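Local structure of peroxiredoxin PRX1, mitochondrial (5YKJ) at residues 27-32 with 60-65; 56-61 with 155-160. The protein reduces peroxides by thiol chemistry in yeast mitochondria, as a 1-Cys peroxiredoxin probably recycled through the glutathione and thioredoxin systems. One frame throughout, in Å; residues are numbered along the deposited sequence.

Contact 1: residues 27-32 with 60-65; sequences GDSWGV and KRNVKL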
ATOM      1  N   GLY A  27       4.484   3.254  13.072  1.00 18.10           N
ATOM      2  CA  GLY A  27       5.684   2.960  13.803  1.00 17.47           C
ATOM      3  C   GLY A  27       6.836   2.779  12.866  1.00 18.44           C
ATOM      4  O   GLY A  27       7.027   3.550  11.992  1.00 17.79           O
ATOM      5  N   ASP A  28       7.592   1.718  13.071  1.00 16.36           N
ATOM      6  CA  ASP A  28       8.695   1.385  12.219  1.00 15.30           C
ATOM      7  C   ASP A  28       8.335   0.300  11.186  1.00 21.83           C
ATOM      8  O   ASP A  28       9.181  -0.311  10.663  1.00 21.16           O
ATOM      9  CB  ASP A  28       9.913   0.910  13.010  1.00 26.96           C
ATOM     10  CG  ASP A  28      10.474   1.959  13.894  1.00 40.73           C
ATOM     11  OD1 ASP A  28      10.481   3.129  13.539  1.00 37.94           O
ATOM     12  OD2 ASP A  28      10.900   1.590  14.986  1.00 48.73           O
ATOM     13  N   SER A  29       7.064   0.081  10.938  1.00 16.01           N
ATOM     14  CA  SER A  29       6.634  -0.896   9.995  1.00 10.95           C
ATOM     15  C   SER A  29       6.448  -0.254   8.621  1.00 12.51           C
ATOM     16  O   SER A  29       6.389   0.931   8.501  1.00 12.50           O
ATOM     17  CB  SER A  29       5.298  -1.465  10.428  1.00 10.41           C
ATOM     18  OG  SER A  29       5.403  -2.258  11.576  1.00 14.40           O
ATOM     19  N   TRP A  30       6.344  -1.086   7.625  1.00 10.79           N
ATOM     20  CA  TRP A  30       5.980  -0.617   6.303  1.00 11.32           C
ATOM     21  C   TRP A  30       4.454  -0.423   6.423  1.00 10.47           C
ATOM     22  O   TRP A  30       3.822  -0.924   7.295  1.00 10.93           O
ATOM     23  CB  TRP A  30       6.267  -1.651   5.203  1.00 12.74           C
ATOM     24  CG  TRP A  30       7.676  -1.752   4.819  1.00  9.33           C
ATOM     25  CD1 TRP A  30       8.671  -2.291   5.544  1.00 10.25           C
ATOM     26  CD2 TRP A  30       8.253  -1.359   3.591  1.00 10.63           C
ATOM     27  NE1 TRP A  30       9.846  -2.231   4.865  1.00 13.49           N
ATOM     28  CE2 TRP A  30       9.612  -1.677   3.644  1.00 11.08           C
ATOM     29  CE3 TRP A  30       7.758  -0.790   2.439  1.00 10.69           C
ATOM     30  CZ2 TRP A  30      10.475  -1.394   2.609  1.00 14.01           C
ATOM     31  CZ3 TRP A  30       8.633  -0.539   1.387  1.00 11.37           C
ATOM     32  CH2 TRP A  30       9.962  -0.834   1.489  1.00 12.90           C
ATOM     33  N   GLY A  31       3.922   0.306   5.472  1.00 10.05           N
ATOM     34  CA  GLY A  31       2.519   0.567   5.424  1.00 12.70           C
ATOM     35  C   GLY A  31       1.886   0.490   4.031  1.00  8.83           C
ATOM     36  O   GLY A  31       2.502   0.781   3.087  1.00  9.69           O
ATOM     37  N   VAL A  32       0.644   0.070   4.012  1.00  9.08           N
ATOM     38  CA  VAL A  32      -0.170   0.073   2.822  1.00  8.78           C
ATOM     39  C   VAL A  32      -1.455   0.870   3.145  1.00  9.73           C
ATOM     40  O   VAL A  32      -2.254   0.441   3.918  1.00  9.69           O
ATOM     41  CB  VAL A  32      -0.487  -1.334   2.294  1.00  9.89           C
ATOM     42  CG1 VAL A  32      -1.401  -1.257   1.093  1.00  9.34           C
ATOM     43  CG2 VAL A  32       0.749  -2.055   1.869  1.00  8.06           C
ATOM     44  N   LYS A  60       3.681 -10.761   8.575  1.00 14.50           N
ATOM     45  CA  LYS A  60       4.973 -11.386   8.516  1.00 22.28           C
ATOM     46  C   LYS A  60       6.007 -10.597   7.757  1.00 18.22           C
ATOM     47  O   LYS A  60       7.162 -10.872   7.855  1.00 14.55           O
ATOM     48  CB  LYS A  60       4.870 -12.818   8.041  1.00 19.33           C
ATOM     49  CG  LYS A  60       4.587 -12.969   6.612  1.00 23.48           C
ATOM     50  CD  LYS A  60       4.811 -14.367   6.120  1.00 45.08           C
ATOM     51  CE  LYS A  60       3.756 -15.359   6.531  1.00 52.69           C
ATOM     52  NZ  LYS A  60       3.777 -16.364   5.452  1.00 69.82           N
ATOM     53  N   ARG A  61       5.548  -9.618   6.989  1.00 15.09           N
ATOM     54  CA  ARG A  61       6.450  -8.793   6.258  1.00 16.95           C
ATOM     55  C   ARG A  61       6.643  -7.438   6.947  1.00 14.46           C
ATOM     56  O   ARG A  61       7.121  -6.563   6.372  1.00 13.64           O
ATOM     57  CB  ARG A  61       5.935  -8.592   4.855  1.00 13.61           C
ATOM     58  CG  ARG A  61       5.876  -9.880   4.030  1.00 14.71           C
ATOM     59  CD  ARG A  61       5.021  -9.708   2.813  1.00 16.80           C
ATOM     60  NE  ARG A  61       5.203 -10.718   1.797  1.00 15.38           N
ATOM     61  CZ  ARG A  61       4.571 -11.876   1.717  1.00 24.73           C
ATOM     62  NH1 ARG A  61       3.703 -12.254   2.608  1.00 14.73           N
ATOM     63  NH2 ARG A  61       4.869 -12.668   0.734  1.00 16.35           N
ATOM     64  N   ASN A  62       6.224  -7.331   8.197  1.00 14.17           N
ATOM     65  CA  ASN A  62       6.297  -6.074   8.928  1.00 11.05           C
ATOM     66  C   ASN A  62       5.570  -4.934   8.197  1.00 11.05           C
ATOM     67  O   ASN A  62       6.056  -3.877   8.104  1.00 12.17           O
ATOM     68  CB  ASN A  62       7.727  -5.653   9.258  1.00 14.38           C
ATOM     69  CG  ASN A  62       7.783  -4.553  10.261  1.00 17.73           C
ATOM     70  OD1 ASN A  62       6.988  -4.487  11.139  1.00 19.30           O
ATOM     71  ND2 ASN A  62       8.762  -3.686  10.115  1.00 24.60           N
ATOM     72  N   VAL A  63       4.399  -5.245   7.673  1.00 11.03           N
ATOM     73  CA  VAL A  63       3.557  -4.290   6.986  1.00 11.80           C
ATOM     74  C   VAL A  63       2.207  -4.124   7.716  1.00 11.04           C
ATOM     75  O   VAL A  63       1.571  -5.061   7.981  1.00 12.56           O
ATOM     76  CB  VAL A  63       3.252  -4.734   5.552  1.00 10.10           C
ATOM     77  CG1 VAL A  63       2.394  -3.709   4.850  1.00 11.70           C
ATOM     78  CG2 VAL A  63       4.523  -4.969   4.766  1.00 12.29           C
ATOM     79  N   LYS A  64       1.833  -2.886   7.989  1.00  9.58           N
ATOM     80  CA  LYS A  64       0.577  -2.556   8.596  1.00 12.96           C
ATOM     81  C   LYS A  64      -0.358  -1.995   7.516  1.00 12.78           C
ATOM     82  O   LYS A  64       0.027  -1.201   6.733  1.00 11.20           O
ATOM     83  CB  LYS A  64       0.749  -1.497   9.647  1.00 12.96           C
ATOM     84  CG  LYS A  64       1.454  -1.997  10.872  1.00 16.76           C
ATOM     85  CD  LYS A  64       1.417  -1.059  12.043  1.00 25.22           C
ATOM     86  CE  LYS A  64       2.219  -1.685  13.145  1.00 33.48           C
ATOM     87  NZ  LYS A  64       3.194  -0.801  13.772  1.00 47.23           N
ATOM     88  N   LEU A  65      -1.586  -2.481   7.534  1.00 10.22           N
ATOM     89  CA  LEU A  65      -2.615  -2.078   6.626  1.00 10.69           C
ATOM     90  C   LEU A  65      -3.459  -0.989   7.257  1.00  8.81           C
ATOM     91  O   LEU A  65      -3.597  -0.896   8.420  1.00  8.83           O
ATOM     92  CB  LEU A  65      -3.504  -3.274   6.242  1.00 10.70           C
ATOM     93  CG  LEU A  65      -2.824  -4.450   5.589  1.00 13.55           C
ATOM     94  CD1 LEU A  65      -3.685  -5.682   5.608  1.00 16.11           C
ATOM     95  CD2 LEU A  65      -2.558  -4.108   4.155  1.00 13.36           C
TER
HETATM   96  O   HOH W   1       6.506  -0.686  14.608  1.00 41.55           O

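Contact 2: residues 56-61 with 155-160; sequences PEFDKR and EVLRVI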
ATOM      1  N   PRO A  56      -2.294 -11.821   7.862  1.00 19.90           N
ATOM      2  CA  PRO A  56      -1.099 -12.549   8.332  1.00 25.33           C
ATOM      3  C   PRO A  56       0.073 -12.478   7.367  1.00 15.77           C
ATOM      4  O   PRO A  56       1.175 -12.520   7.795  1.00 18.06           O
ATOM      5  CB  PRO A  56      -1.583 -14.003   8.478  1.00 28.31           C
ATOM      6  CG  PRO A  56      -3.024 -13.865   8.787  1.00 31.60           C
ATOM      7  CD  PRO A  56      -3.499 -12.664   8.026  1.00 21.41           C
ATOM      8  N   GLU A  57      -0.244 -12.434   6.084  1.00 14.26           N
ATOM      9  CA  GLU A  57       0.750 -12.318   5.043  1.00 14.07           C
ATOM     10  C   GLU A  57       1.474 -10.965   5.169  1.00 13.18           C
ATOM     11  O   GLU A  57       2.642 -10.873   4.953  1.00 16.31           O
ATOM     12  CB  GLU A  57       0.149 -12.472   3.658  1.00 14.02           C
ATOM     13  CG  GLU A  57      -0.075 -13.896   3.273  1.00 30.61           C
ATOM     14  CD  GLU A  57       1.139 -14.764   3.514  1.00 53.08           C
ATOM     15  OE1 GLU A  57       1.130 -15.574   4.437  1.00 53.15           O
ATOM     16  OE2 GLU A  57       2.074 -14.606   2.763  1.00 34.81           O
ATOM     17  N   PHE A  58       0.723  -9.921   5.483  1.00 12.14           N
ATOM     18  CA  PHE A  58       1.283  -8.621   5.709  1.00 12.98           C
ATOM     19  C   PHE A  58       2.036  -8.516   7.054  1.00 13.15           C
ATOM     20  O   PHE A  58       3.069  -7.964   7.130  1.00 11.69           O
ATOM     21  CB  PHE A  58       0.227  -7.520   5.508  1.00 10.63           C
ATOM     22  CG  PHE A  58      -0.310  -7.455   4.115  1.00 11.68           C
ATOM     23  CD1 PHE A  58       0.300  -6.675   3.209  1.00 14.12           C
ATOM     24  CD2 PHE A  58      -1.439  -8.099   3.750  1.00 11.93           C
ATOM     25  CE1 PHE A  58      -0.153  -6.557   1.931  1.00 12.31           C
ATOM     26  CE2 PHE A  58      -1.902  -8.013   2.461  1.00 12.33           C
ATOM     27  CZ  PHE A  58      -1.248  -7.222   1.539  1.00 13.73           C
ATOM     28  N   ASP A  59       1.471  -9.137   8.085  1.00 12.97           N
ATOM     29  CA  ASP A  59       2.111  -9.095   9.356  1.00 13.23           C
ATOM     30  C   ASP A  59       3.526  -9.673   9.280  1.00 13.12           C
ATOM     31  O   ASP A  59       4.416  -9.136   9.834  1.00 16.16           O
ATOM     32  CB  ASP A  59       1.324  -9.939  10.365  1.00 13.52           C
ATOM     33  CG  ASP A  59       0.008  -9.329  10.769  1.00 25.97           C
ATOM     34  OD1 ASP A  59      -0.159  -8.129  10.713  1.00 22.65           O
ATOM     35  OD2 ASP A  59      -0.836 -10.082  11.211  1.00 25.63           O
ATOM     36  N   LYS A  60       3.681 -10.761   8.575  1.00 14.50           N
ATOM     37  CA  LYS A  60       4.973 -11.386   8.516  1.00 22.28           C
ATOM     38  C   LYS A  60       6.007 -10.597   7.757  1.00 18.22           C
ATOM     39  O   LYS A  60       7.162 -10.872   7.855  1.00 14.55           O
ATOM     40  CB  LYS A  60       4.870 -12.818   8.041  1.00 19.33           C
ATOM     41  CG  LYS A  60       4.587 -12.969   6.612  1.00 23.48           C
ATOM     42  CD  LYS A  60       4.811 -14.367   6.120  1.00 45.08           C
ATOM     43  CE  LYS A  60       3.756 -15.359   6.531  1.00 52.69           C
ATOM     44  NZ  LYS A  60       3.777 -16.364   5.452  1.00 69.82           N
ATOM     45  N   ARG A  61       5.548  -9.618   6.989  1.00 15.09           N
ATOM     46  CA  ARG A  61       6.450  -8.793   6.258  1.00 16.95           C
ATOM     47  C   ARG A  61       6.643  -7.438   6.947  1.00 14.46           C
ATOM     48  O   ARG A  61       7.121  -6.563   6.372  1.00 13.64           O
ATOM     49  CB  ARG A  61       5.935  -8.592   4.855  1.00 13.61           C
ATOM     50  CG  ARG A  61       5.876  -9.880   4.030  1.00 14.71           C
ATOM     51  CD  ARG A  61       5.021  -9.708   2.813  1.00 16.80           C
ATOM     52  NE  ARG A  61       5.203 -10.718   1.797  1.00 15.38           N
ATOM     53  CZ  ARG A  61       4.571 -11.876   1.717  1.00 24.73           C
ATOM     54  NH1 ARG A  61       3.703 -12.254   2.608  1.00 14.73           N
ATOM     55  NH2 ARG A  61       4.869 -12.668   0.734  1.00 16.35           N
ATOM     56  N   GLU A 155      -0.297  -9.095  -6.241  1.00  8.40           N
ATOM     57  CA  GLU A 155       0.607  -8.105  -6.759  1.00 11.47           C
ATOM     58  C   GLU A 155       1.080  -7.146  -5.665  1.00  9.58           C
ATOM     59  O   GLU A 155       2.188  -6.748  -5.687  1.00 11.46           O
ATOM     60  CB  GLU A 155      -0.029  -7.372  -7.937  1.00 12.74           C
ATOM     61  CG  GLU A 155       0.861  -6.311  -8.602  1.00  9.52           C
ATOM     62  CD  GLU A 155       2.157  -6.857  -9.215  1.00  9.26           C
ATOM     63  OE1 GLU A 155       2.297  -8.027  -9.281  1.00 10.90           O
ATOM     64  OE2 GLU A 155       2.941  -6.047  -9.648  1.00 10.78           O
ATOM     65  N   VAL A 156       0.205  -6.775  -4.747  1.00  9.64           N
ATOM     66  CA  VAL A 156       0.624  -5.907  -3.671  1.00  9.43           C
ATOM     67  C   VAL A 156       1.718  -6.612  -2.848  1.00  9.87           C
ATOM     68  O   VAL A 156       2.650  -6.042  -2.497  1.00 10.32           O
ATOM     69  CB  VAL A 156      -0.574  -5.520  -2.758  1.00  9.35           C
ATOM     70  CG1 VAL A 156      -0.104  -4.817  -1.472  1.00 11.15           C
ATOM     71  CG2 VAL A 156      -1.582  -4.692  -3.524  1.00 10.63           C
ATOM     72  N   LEU A 157       1.524  -7.879  -2.569  1.00  9.40           N
ATOM     73  CA  LEU A 157       2.527  -8.614  -1.849  1.00 10.14           C
ATOM     74  C   LEU A 157       3.839  -8.763  -2.665  1.00 12.81           C
ATOM     75  O   LEU A 157       4.885  -8.744  -2.121  1.00 12.89           O
ATOM     76  CB  LEU A 157       2.004  -9.977  -1.381  1.00 13.02           C
ATOM     77  CG  LEU A 157       0.972 -10.018  -0.254  1.00  9.61           C
ATOM     78  CD1 LEU A 157       0.223 -11.349  -0.240  1.00 13.52           C
ATOM     79  CD2 LEU A 157       1.602  -9.712   1.078  1.00 13.53           C
ATOM     80  N   ARG A 158       3.695  -8.945  -3.958  1.00  7.81           N
ATOM     81  CA  ARG A 158       4.861  -9.119  -4.807  1.00 12.19           C
ATOM     82  C   ARG A 158       5.762  -7.874  -4.796  1.00 10.34           C
ATOM     83  O   ARG A 158       6.939  -7.963  -4.639  1.00 11.60           O
ATOM     84  CB  ARG A 158       4.450  -9.500  -6.241  1.00 12.52           C
ATOM     85  CG  ARG A 158       5.592  -9.993  -7.129  1.00 10.07           C
ATOM     86  CD  ARG A 158       5.254 -10.051  -8.611  1.00 10.08           C
ATOM     87  NE  ARG A 158       5.045  -8.753  -9.191  1.00  8.98           N
ATOM     88  CZ  ARG A 158       6.017  -8.005  -9.657  1.00  9.01           C
ATOM     89  NH1 ARG A 158       7.266  -8.448  -9.679  1.00  9.92           N
ATOM     90  NH2 ARG A 158       5.740  -6.822 -10.124  1.00  8.78           N
ATOM     91  N   VAL A 159       5.150  -6.726  -4.946  1.00  7.23           N
ATOM     92  CA  VAL A 159       5.907  -5.506  -4.908  1.00  7.07           C
ATOM     93  C   VAL A 159       6.501  -5.211  -3.545  1.00  9.27           C
ATOM     94  O   VAL A 159       7.485  -4.642  -3.483  1.00 10.78           O
ATOM     95  CB  VAL A 159       5.212  -4.284  -5.530  1.00  6.68           C
ATOM     96  CG1 VAL A 159       4.789  -4.632  -6.915  1.00 11.36           C
ATOM     97  CG2 VAL A 159       4.054  -3.807  -4.684  1.00  6.85           C
ATOM     98  N   ILE A 160       5.802  -5.583  -2.486  1.00  9.78           N
ATOM     99  CA  ILE A 160       6.332  -5.372  -1.168  1.00  9.90           C
ATOM    100  C   ILE A 160       7.616  -6.225  -1.037  1.00  9.99           C
ATOM    101  O   ILE A 160       8.599  -5.781  -0.541  1.00 10.50           O
ATOM    102  CB  ILE A 160       5.332  -5.751  -0.047  1.00  8.90           C
ATOM    103  CG1 ILE A 160       4.261  -4.683   0.095  1.00  8.67           C
ATOM    104  CG2 ILE A 160       6.045  -5.839   1.301  1.00 11.29           C
ATOM    105  CD1 ILE A 160       3.022  -5.189   0.793  1.00 15.03           C
TER

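Contact 1: residues 27-32 with 60-65
Lys64 lays its side chain beside Ser29 where two parallel strands, 30-32 and 63-65, begin to pair. Its CB lies 3.9 Å from Trp30 O, and CG, anti to its own carbonyl carbon (chi1 -71°), comes equally near Ser29 CB. CD and CE run on past Ser29 OG, and a bend at the last torsion brings NZ into weak bonds with that hydroxyl and with a water that also accepts from Asp28 N. The strongest partner of the ammonium is the carbonyl of Leu26, and that of Tyr25 also accepts from it. Ser29 OG donates to Asn62 OD1 at 2.8 Å, from above the carbonyl plane of the amide. Asn62, at positive phi, closes the preceding helix in a Schellman motif, and its backbone O takes Trp30 N at 2.8 Å. Trp30 O then accepts Lys64 N at 2.9 Å and Lys64 O accepts Val32 N at 3.1 Å. On the face that carries Trp30, Val32, Val63 and Leu65, Val63 CG1 meets Val32 CG2 at 3.8 Å, while Val63 CG2 touches Trp30 CB. The two strand starts thus hold by backbone bonds over an apolar face, and the ammonium, gathering carbonyl and hydroxyl oxygens, would probably stay charged.

Contact 2: residues 56-61 with 155-160
The CD2 methyl of Leu157 sits over one face of the Phe58 ring, 3.8 Å from the centroid and 15° off the ring normal, a CH-pi contact. The same methyl also lies over one face of the Arg61 guanidinium, 3.6 Å from NH1, so a single branch of the leucine serves two flat groups; its CD1 comes near Glu57 CB. The rim of Phe58 meets the same helix: Ile160 CD1 reaches CE1 at 3.6 Å, and Val156 CG1 sits in the ring plane beside CE1 at 3.8 Å.

Arg61 is fixed by its polar partners. NH1 donates both to Glu57 O and to Glu57 OE2, each at 2.9 Å and each nearly in the guanidinium plane, although it stands above the planes of both the peptide carbonyl and the carboxylate. Lys60 NZ takes the other oxygen, Glu57 OE1, on its syn side, and Asp161 of helix 153-169 binds Arg61 NE in a further salt bridge. An alanine in place of Arg61 would probably leave Asp161 without this cationic mate, Glu57 with Lys60 alone in the network, and one side of the Leu157 methyl uncovered.

Phe58 also rests on Val63 and Leu65, and Val156 on Phe143, which places helices 55-59 and 153-169 against the central sheet. Two helices lying against one face of a mixed sheet, with apolar side chains between them and the strands and a charged cluster of Glu57, Lys60, Arg61 and Asp161 at one side, fit the thioredoxin fold of peroxiredoxins.

Contact 1 and contact 2 have centres about 9 Å apart and share Lys60 and Arg61, the turn where helix 55-59 gives way to strand 63-69. Along the chain, 27-32 comes first, then 56-61 running into 60-65, and last 155-160, so contact 2 brings a much later helix back to the first half of the fold. The strands of contact 1 are neighbours inside the five-stranded mixed sheet, and the helices of contact 2 pack against one of its faces. Val63 CG2 packs on Ile160 CG2 at 3.9 Å, and Val32 CG2 approaches Ile160 CD1. Sheet and helical layer therefore meet through apolar side chains in the hydrophobic core of the thioredoxin-like domain.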